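Local atomic coordinates of quinoline 2-oxidoreductase large subunit (Pseudomonas putida, PDB entry 1T3Q), a protein that carries the molybdenum-pterin cytosine dinucleotide centre of a molybdenum hydroxylase that oxidises quinoline at carbon 2. Residues Q508-E511 with T512-Q516; A546-G549 with A550-A554. All coordinates share one frame; numbering follows the deposited sequence.

Contact 1 of 2, residues Q508-E511 with T512-Q516; sequences QGHE and TTLAQ. With MCN (pterin cytosine dinucleotide), chain N.
Gly509 and Thr513 meet through the first backbone bonds of a helix, with Gly509 at its N-cap. Gly509 O accepts from two backbone amides. Thr513 N lies 2.9 Å from Gly509 O, nearly in line with the carbonyl. Thr512 N reaches the same Gly509 O from above the carbonyl plane. The next helical bond runs from Leu514 N to His510 O, at 2.9 Å. Gly509 has positive phi and psi, where a side chain would press on the preceding carbonyl.

The nonpolar contact is small. Leu514 CD1 rests 3.8 Å from His510 CB.

Gln508, His510 and Thr513 hold the pterin cytosine dinucleotide. His510 NE2 gives a nearly straight bond (171°) to the phosphate oxygen O2B of the cofactor, 2.7 Å away. His510 CG lies beside the backbone N, opposite the carbonyl carbon (chi1 -62°), which carries the ring to the cofactor. O2B lies at the ring edge, near its plane. Gln508 folds back at chi2, and its NE2 donates to the ester oxygen O3B, which joins the phosphate PB to C10 of the cofactor. Gln508 OE1 is held by Ser505 and Ser506. The ribose is held at its 2'-hydroxyl: O2' of the cofactor donates to Gln508 O at 2.9 Å. Thr513 OG1 sits 2.7 Å from that O2' and 3.1 Å from Gly509 O.

Glu511 and Thr512 have their polar partners elsewhere: Glu511 forms a salt bridge with Arg25, and Thr512 OG1 bonds to Glu22.

The turn opens helix 510-522 of the beta-alpha-beta unit between strands 497-501 and 529-532. Leu514 and Ala515 pack on Ile531 of strand 529-532, while Gln508 and Thr513 touch helix 672-692.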
ATOM      1  N   GLN B 508      13.243  13.445  13.643  1.00 18.93           N
ATOM      2  CA  GLN B 508      14.532  13.400  14.333  1.00 20.96           C
ATOM      3  C   GLN B 508      15.654  12.579  13.696  1.00 19.14           C
ATOM      4  O   GLN B 508      16.671  12.328  14.333  1.00 19.95           O
ATOM      5  CB  GLN B 508      14.362  13.011  15.818  1.00 22.54           C
ATOM      6  CG  GLN B 508      13.797  11.634  16.104  1.00 24.45           C
ATOM      7  CD  GLN B 508      12.287  11.595  16.016  1.00 24.80           C
ATOM      8  OE1 GLN B 508      11.715  11.809  14.951  1.00 23.14           O
ATOM      9  NE2 GLN B 508      11.632  11.322  17.140  1.00 25.44           N
ATOM     10  N   GLY B 509      15.467  12.161  12.446  1.00 18.94           N
ATOM     11  CA  GLY B 509      16.515  11.448  11.724  1.00 18.94           C
ATOM     12  C   GLY B 509      16.830   9.972  11.912  1.00 20.06           C
ATOM     13  O   GLY B 509      17.902   9.528  11.491  1.00 19.57           O
ATOM     14  N   HIS B 510      15.923   9.207  12.515  1.00 18.78           N
ATOM     15  CA  HIS B 510      16.140   7.770  12.741  1.00 18.62           C
ATOM     16  C   HIS B 510      16.528   6.987  11.492  1.00 17.64           C
ATOM     17  O   HIS B 510      17.363   6.091  11.537  1.00 16.96           O
ATOM     18  CB  HIS B 510      14.870   7.126  13.303  1.00 19.52           C
ATOM     19  CG  HIS B 510      14.448   7.668  14.628  1.00 19.69           C
ATOM     20  ND1 HIS B 510      13.213   7.403  15.178  1.00 21.60           N
ATOM     21  CD2 HIS B 510      15.102   8.438  15.525  1.00 21.18           C
ATOM     22  CE1 HIS B 510      13.127   7.986  16.360  1.00 20.46           C
ATOM     23  NE2 HIS B 510      14.261   8.620  16.595  1.00 22.28           N
ATOM     24  N   GLU B 511      15.878   7.311  10.383  1.00 16.81           N
ATOM     25  CA  GLU B 511      16.116   6.639   9.122  1.00 16.57           C
ATOM     26  C   GLU B 511      17.595   6.694   8.742  1.00 17.78           C
ATOM     27  O   GLU B 511      18.107   5.813   8.049  1.00 17.65           O
ATOM     28  CB  GLU B 511      15.238   7.290   8.053  1.00 17.57           C
ATOM     29  CG  GLU B 511      15.313   6.685   6.680  1.00 21.77           C
ATOM     30  CD  GLU B 511      14.196   7.198   5.783  1.00 23.80           C
ATOM     31  OE1 GLU B 511      14.327   7.085   4.549  1.00 24.84           O
ATOM     32  OE2 GLU B 511      13.184   7.708   6.318  1.00 24.14           O
ATOM     33  N   THR B 512      18.283   7.723   9.215  1.00 15.74           N
ATOM     34  CA  THR B 512      19.701   7.872   8.925  1.00 15.74           C
ATOM     35  C   THR B 512      20.573   7.387  10.086  1.00 14.22           C
ATOM     36  O   THR B 512      21.448   6.545   9.900  1.00 16.02           O
ATOM     37  CB  THR B 512      20.040   9.352   8.607  1.00 15.04           C
ATOM     38  OG1 THR B 512      19.363   9.746   7.405  1.00 16.36           O
ATOM     39  CG2 THR B 512      21.539   9.540   8.425  1.00 15.12           C
ATOM     40  N   THR B 513      20.317   7.894  11.285  1.00 15.34           N
ATOM     41  CA  THR B 513      21.130   7.515  12.436  1.00 15.93           C
ATOM     42  C   THR B 513      21.062   6.044  12.845  1.00 16.36           C
ATOM     43  O   THR B 513      22.063   5.481  13.285  1.00 15.87           O
ATOM     44  CB  THR B 513      20.813   8.402  13.656  1.00 17.28           C
ATOM     45  OG1 THR B 513      19.404   8.396  13.919  1.00 17.06           O
ATOM     46  CG2 THR B 513      21.273   9.829  13.395  1.00 16.70           C
ATOM     47  N   LEU B 514      19.901   5.412  12.710  1.00 16.08           N
ATOM     48  CA  LEU B 514      19.812   4.005  13.078  1.00 16.18           C
ATOM     49  C   LEU B 514      20.626   3.169  12.090  1.00 16.81           C
ATOM     50  O   LEU B 514      21.162   2.122  12.445  1.00 16.04           O
ATOM     51  CB  LEU B 514      18.347   3.534  13.107  1.00 17.20           C
ATOM     52  CG  LEU B 514      17.459   4.200  14.169  1.00 16.75           C
ATOM     53  CD1 LEU B 514      16.051   3.603  14.110  1.00 18.51           C
ATOM     54  CD2 LEU B 514      18.067   4.002  15.561  1.00 19.00           C
ATOM     55  N   ALA B 515      20.726   3.638  10.847  1.00 14.88           N
ATOM     56  CA  ALA B 515      21.493   2.920   9.838  1.00 15.99           C
ATOM     57  C   ALA B 515      22.972   3.002  10.199  1.00 16.65           C
ATOM     58  O   ALA B 515      23.717   2.044  10.003  1.00 16.11           O
ATOM     59  CB  ALA B 515      21.259   3.529   8.449  1.00 15.60           C
ATOM     60  N   GLN B 516      23.385   4.162  10.707  1.00 15.82           N
ATOM     61  CA  GLN B 516      24.771   4.381  11.111  1.00 16.98           C
ATOM     62  C   GLN B 516      25.148   3.406  12.221  1.00 17.46           C
ATOM     63  O   GLN B 516      26.259   2.873  12.246  1.00 17.92           O
ATOM     64  CB  GLN B 516      24.958   5.823  11.594  1.00 17.32           C
ATOM     65  CG  GLN B 516      24.891   6.860  10.478  1.00 15.86           C
ATOM     66  CD  GLN B 516      25.085   8.275  10.988  1.00 17.52           C
ATOM     67  OE1 GLN B 516      24.124   9.013  11.182  1.00 16.70           O
ATOM     68  NE2 GLN B 516      26.340   8.656  11.221  1.00 18.02           N
TER
HETATM   69  N1  MCN N4921      21.084  11.597  18.277  1.00 16.26           N
HETATM   70  C2  MCN N4921      22.425  11.320  17.852  1.00 17.71           C
HETATM   71  N3  MCN N4921      23.267  10.971  18.896  1.00 16.25           N
HETATM   72  C4  MCN N4921      22.930  10.881  20.243  1.00 15.67           C
HETATM   73  C5  MCN N4921      21.545  11.188  20.621  1.00 15.91           C
HETATM   74  C6  MCN N4921      20.637  11.536  19.649  1.00 17.25           C
HETATM   75  O2  MCN N4921      22.747  11.424  16.690  1.00 17.61           O
HETATM   76  N4  MCN N4921      23.816  10.531  21.151  1.00 13.95           N
HETATM   77  C1' MCN N4921      20.085  11.958  17.115  1.00 15.96           C
HETATM   78  C2D MCN N4921      19.220  10.694  16.667  1.00 19.06           C
HETATM   79  O2' MCN N4921      18.948  10.760  15.222  1.00 20.10           O
HETATM   80  C3' MCN N4921      17.993  10.784  17.549  1.00 20.24           C
HETATM   81  C4D MCN N4921      17.713  12.263  17.669  1.00 18.65           C
HETATM   82  O4D MCN N4921      19.064  12.926  17.492  1.00 17.65           O
HETATM   83  O3' MCN N4921      16.873  10.069  16.918  1.00 22.30           O
HETATM   84  C5' MCN N4921      16.915  12.699  18.930  1.00 17.83           C
HETATM   85  O5' MCN N4921      17.598  12.132  20.021  1.00 23.29           O
HETATM   86  PA  MCN N4921      16.943  11.187  21.103  1.00 20.98           P
HETATM   87  O1A MCN N4921      17.516   9.824  20.864  1.00 21.80           O
HETATM   88  O2A MCN N4921      17.158  11.921  22.416  1.00 24.80           O
HETATM   89  O3A MCN N4921      15.317  11.130  21.049  1.00 23.69           O
HETATM   90  PB  MCN N4921      14.322  10.386  20.040  1.00 25.09           P
HETATM   91  O1B MCN N4921      13.541   9.401  20.848  1.00 25.15           O
HETATM   92  O2B MCN N4921      15.051   9.870  18.834  1.00 25.71           O
HETATM   93  O3B MCN N4921      13.368  11.568  19.524  1.00 25.61           O
HETATM   94  C10 MCN N4921      12.274  11.999  20.294  1.00 24.40           C
HETATM   95  C9' MCN N4921      12.678  13.316  20.872  1.00 23.70           C
HETATM   96  C8' MCN N4921      11.430  13.807  21.642  1.00 24.73           C
HETATM   97  S8' MCN N4921      10.922  12.773  23.008  1.00 26.68           S
HETATM   98  C7' MCN N4921      10.740  14.922  21.395  1.00 24.68           C
HETATM   99  S7' MCN N4921       9.289  15.462  22.285  1.00 23.51           S
HETATM  100  C6' MCN N4921      11.185  15.800  20.177  1.00 19.96           C
HETATM  101  C7  MCN N4921      12.652  15.616  19.891  1.00 21.70           C
HETATM  102  O9' MCN N4921      12.974  14.244  19.726  1.00 25.06           O
HETATM  103  N5' MCN N4921      10.194  15.483  19.067  1.00 19.96           N
HETATM  104  C4A MCN N4921      10.764  15.947  17.816  1.00 19.82           C
HETATM  105  N8' MCN N4921      13.035  16.336  18.630  1.00 21.01           N
HETATM  106  C4B MCN N4921      12.074  16.401  17.578  1.00 21.18           C
HETATM  107  N1' MCN N4921      12.591  16.844  16.335  1.00 20.95           N
HETATM  108  C2' MCN N4921      11.709  16.813  15.309  1.00 21.14           C
HETATM  109  N2' MCN N4921      12.149  17.238  14.105  1.00 21.33           N
HETATM  110  N3' MCN N4921      10.413  16.355  15.438  1.00 20.91           N
HETATM  111  C4' MCN N4921       9.822  15.875  16.666  1.00 21.48           C
HETATM  112  O4' MCN N4921       8.678  15.490  16.694  1.00 19.82           O

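Contact 2 of 2, residues A546-G549 with A550-A554; sequences ASRG and AVIGA. With MCN (pterin cytosine dinucleotide), chain N; SMO (dioxosulfidomolybdenum(VI) ion), chain O.
Arg548 and Ile552 are joined by a backbone bond in the first turn of helix 549-576: Ile552 N donates to Arg548 O at 2.7 Å. Gly553 N donates to Gly549 O. The amino end of the helix faces the cofactor diphosphate. Gly549 N binds phosphate oxygen O1B at 2.7 Å, and Ala550 N binds O1A at 2.8 Å. A water links Ser547 O, Val551 N and O1A. A side chain on Gly549 would run into O2B. Upstream, Ala546 N donates to the molybdenum oxygen OM2 at 2.9 Å.

Ile552 CG1 sits over the centre of one face of the Arg548 guanidinium, 3.6 Å from Arg548 CZ. CG of Arg548 stands between its backbone N and carbonyl carbon (chi1 76°), and a bend at chi3 helps lay the face of the flat group across Ile552. NE bonds to Thr469 O, and NH1 bonds to Gly543 O and forms a salt bridge with Asp485. An alanine at Arg548 would lose this lid on Ile552 and is likely to leave Asp485 without its charged mate.

The loop follows strand 529-532 and leads into helix 549-576, where Val551 and Ala550 touch Val734 and Ile738 of loops.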
ATOM      1  N   ALA B 546      10.644  10.633  25.368  1.00 24.54           N
ATOM      2  CA  ALA B 546      11.584  10.734  26.478  1.00 25.05           C
ATOM      3  C   ALA B 546      13.057  10.586  26.076  1.00 23.85           C
ATOM      4  O   ALA B 546      13.842   9.967  26.802  1.00 24.44           O
ATOM      5  CB  ALA B 546      11.233   9.694  27.538  1.00 26.55           C
ATOM      6  N   SER B 547      13.430  11.155  24.932  1.00 22.67           N
ATOM      7  CA  SER B 547      14.812  11.091  24.445  1.00 21.09           C
ATOM      8  C   SER B 547      15.363   9.672  24.545  1.00 19.67           C
ATOM      9  O   SER B 547      16.442   9.455  25.114  1.00 18.33           O
ATOM     10  CB  SER B 547      15.700  12.029  25.267  1.00 23.10           C
ATOM     11  OG  SER B 547      15.178  13.347  25.297  1.00 23.68           O
ATOM     12  N   ARG B 548      14.640   8.712  23.974  1.00 16.90           N
ATOM     13  CA  ARG B 548      15.030   7.308  24.051  1.00 17.29           C
ATOM     14  C   ARG B 548      15.373   6.631  22.730  1.00 16.70           C
ATOM     15  O   ARG B 548      15.918   5.534  22.730  1.00 19.22           O
ATOM     16  CB  ARG B 548      13.904   6.509  24.702  1.00 15.80           C
ATOM     17  CG  ARG B 548      12.723   6.260  23.757  1.00 16.81           C
ATOM     18  CD  ARG B 548      11.451   5.915  24.527  1.00 19.15           C
ATOM     19  NE  ARG B 548      11.614   4.726  25.353  1.00 17.35           N
ATOM     20  CZ  ARG B 548      11.421   3.481  24.932  1.00 16.62           C
ATOM     21  NH1 ARG B 548      11.041   3.243  23.681  1.00 18.05           N
ATOM     22  NH2 ARG B 548      11.619   2.466  25.763  1.00 18.30           N
ATOM     23  N   GLY B 549      15.037   7.270  21.614  1.00 17.41           N
ATOM     24  CA  GLY B 549      15.287   6.678  20.315  1.00 16.97           C
ATOM     25  C   GLY B 549      16.700   6.207  20.040  1.00 16.90           C
ATOM     26  O   GLY B 549      16.912   5.044  19.695  1.00 17.19           O
ATOM     27  N   ALA B 550      17.665   7.111  20.165  1.00 15.46           N
ATOM     28  CA  ALA B 550      19.066   6.773  19.919  1.00 17.08           C
ATOM     29  C   ALA B 550      19.528   5.638  20.830  1.00 16.24           C
ATOM     30  O   ALA B 550      20.154   4.688  20.374  1.00 16.14           O
ATOM     31  CB  ALA B 550      19.943   8.002  20.132  1.00 15.37           C
ATOM     32  N   VAL B 551      19.202   5.739  22.113  1.00 17.20           N
ATOM     33  CA  VAL B 551      19.594   4.721  23.085  1.00 16.32           C
ATOM     34  C   VAL B 551      18.909   3.382  22.858  1.00 17.48           C
ATOM     35  O   VAL B 551      19.572   2.359  22.700  1.00 16.66           O
ATOM     36  CB  VAL B 551      19.305   5.193  24.528  1.00 16.71           C
ATOM     37  CG1 VAL B 551      19.483   4.033  25.509  1.00 15.80           C
ATOM     38  CG2 VAL B 551      20.242   6.339  24.889  1.00 15.43           C
ATOM     39  N   ILE B 552      17.579   3.394  22.847  1.00 18.00           N
ATOM     40  CA  ILE B 552      16.803   2.181  22.641  1.00 17.61           C
ATOM     41  C   ILE B 552      17.115   1.565  21.285  1.00 17.88           C
ATOM     42  O   ILE B 552      17.205   0.342  21.154  1.00 18.88           O
ATOM     43  CB  ILE B 552      15.288   2.475  22.731  1.00 18.18           C
ATOM     44  CG1 ILE B 552      14.940   2.970  24.138  1.00 20.50           C
ATOM     45  CG2 ILE B 552      14.494   1.231  22.393  1.00 19.84           C
ATOM     46  CD1 ILE B 552      15.219   1.945  25.236  1.00 20.95           C
ATOM     47  N   GLY B 553      17.278   2.415  20.277  1.00 17.88           N
ATOM     48  CA  GLY B 553      17.603   1.928  18.951  1.00 16.39           C
ATOM     49  C   GLY B 553      18.970   1.273  18.964  1.00 16.60           C
ATOM     50  O   GLY B 553      19.136   0.160  18.465  1.00 16.50           O
ATOM     51  N   ALA B 554      19.955   1.960  19.539  1.00 17.68           N
ATOM     52  CA  ALA B 554      21.308   1.414  19.607  1.00 18.68           C
ATOM     53  C   ALA B 554      21.282   0.066  20.317  1.00 17.81           C
ATOM     54  O   ALA B 554      21.835  -0.921  19.824  1.00 18.74           O
ATOM     55  CB  ALA B 554      22.238   2.382  20.345  1.00 18.90           C
TER
HETATM   56  N1  MCN N4921      21.084  11.597  18.277  1.00 16.26           N
HETATM   57  C2  MCN N4921      22.425  11.320  17.852  1.00 17.71           C
HETATM   58  N3  MCN N4921      23.267  10.971  18.896  1.00 16.25           N
HETATM   59  C4  MCN N4921      22.930  10.881  20.243  1.00 15.67           C
HETATM   60  C5  MCN N4921      21.545  11.188  20.621  1.00 15.91           C
HETATM   61  C6  MCN N4921      20.637  11.536  19.649  1.00 17.25           C
HETATM   62  O2  MCN N4921      22.747  11.424  16.690  1.00 17.61           O
HETATM   63  N4  MCN N4921      23.816  10.531  21.151  1.00 13.95           N
HETATM   64  C1' MCN N4921      20.085  11.958  17.115  1.00 15.96           C
HETATM   65  C2D MCN N4921      19.220  10.694  16.667  1.00 19.06           C
HETATM   66  O2' MCN N4921      18.948  10.760  15.222  1.00 20.10           O
HETATM   67  C3' MCN N4921      17.993  10.784  17.549  1.00 20.24           C
HETATM   68  C4D MCN N4921      17.713  12.263  17.669  1.00 18.65           C
HETATM   69  O4D MCN N4921      19.064  12.926  17.492  1.00 17.65           O
HETATM   70  O3' MCN N4921      16.873  10.069  16.918  1.00 22.30           O
HETATM   71  C5' MCN N4921      16.915  12.699  18.930  1.00 17.83           C
HETATM   72  O5' MCN N4921      17.598  12.132  20.021  1.00 23.29           O
HETATM   73  PA  MCN N4921      16.943  11.187  21.103  1.00 20.98           P
HETATM   74  O1A MCN N4921      17.516   9.824  20.864  1.00 21.80           O
HETATM   75  O2A MCN N4921      17.158  11.921  22.416  1.00 24.80           O
HETATM   76  O3A MCN N4921      15.317  11.130  21.049  1.00 23.69           O
HETATM   77  PB  MCN N4921      14.322  10.386  20.040  1.00 25.09           P
HETATM   78  O1B MCN N4921      13.541   9.401  20.848  1.00 25.15           O
HETATM   79  O2B MCN N4921      15.051   9.870  18.834  1.00 25.71           O
HETATM   80  O3B MCN N4921      13.368  11.568  19.524  1.00 25.61           O
HETATM   81  C10 MCN N4921      12.274  11.999  20.294  1.00 24.40           C
HETATM   82  C9' MCN N4921      12.678  13.316  20.872  1.00 23.70           C
HETATM   83  C8' MCN N4921      11.430  13.807  21.642  1.00 24.73           C
HETATM   84  S8' MCN N4921      10.922  12.773  23.008  1.00 26.68           S
HETATM   85  C7' MCN N4921      10.740  14.922  21.395  1.00 24.68           C
HETATM   86  S7' MCN N4921       9.289  15.462  22.285  1.00 23.51           S
HETATM   87  C6' MCN N4921      11.185  15.800  20.177  1.00 19.96           C
HETATM   88  C7  MCN N4921      12.652  15.616  19.891  1.00 21.70           C
HETATM   89  O9' MCN N4921      12.974  14.244  19.726  1.00 25.06           O
HETATM   90  N5' MCN N4921      10.194  15.483  19.067  1.00 19.96           N
HETATM   91  C4A MCN N4921      10.764  15.947  17.816  1.00 19.82           C
HETATM   92  N8' MCN N4921      13.035  16.336  18.630  1.00 21.01           N
HETATM   93  C4B MCN N4921      12.074  16.401  17.578  1.00 21.18           C
HETATM   94  N1' MCN N4921      12.591  16.844  16.335  1.00 20.95           N
HETATM   95  C2' MCN N4921      11.709  16.813  15.309  1.00 21.14           C
HETATM   96  N2' MCN N4921      12.149  17.238  14.105  1.00 21.33           N
HETATM   97  N3' MCN N4921      10.413  16.355  15.438  1.00 20.91           N
HETATM   98  C4' MCN N4921       9.822  15.875  16.666  1.00 21.48           C
HETATM   99  O4' MCN N4921       8.678  15.490  16.694  1.00 19.82           O
HETATM  100  S   SMO O4923       7.499  14.908  24.911  1.00 28.67           S
HETATM  101 MO   SMO O4923       8.795  13.616  23.811  1.00 26.76          MO
HETATM  102  OM2 SMO O4923       8.938  12.969  25.419  1.00 28.79           O
HETATM  103  OM1 SMO O4923       7.673  12.706  22.928  1.00 27.66           O
HETATM  104  O   HOH W   1      18.016   8.353  23.100  1.00 16.43           O

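Both contacts are buried helix starts, and both face the same cofactor. Contact 1 opens helix 510-522 and contact 2 opens helix 549-576. They lie about 11 Å apart between centres and touch where Leu514 CD2 packs 4.0 Å from Gly553 CA. Their chemistry differs. Contact 1 uses mainly side chains and one carbonyl, reaching the ribose and one phosphate. Contact 2 uses backbone amides, binding both phosphates and one oxygen on molybdenum. The two thus meet the diphosphate with different groups. Contact 1 belongs to a beta-alpha-beta unit, whereas contact 2 continues from a loop and lies nearer the centre of the chain.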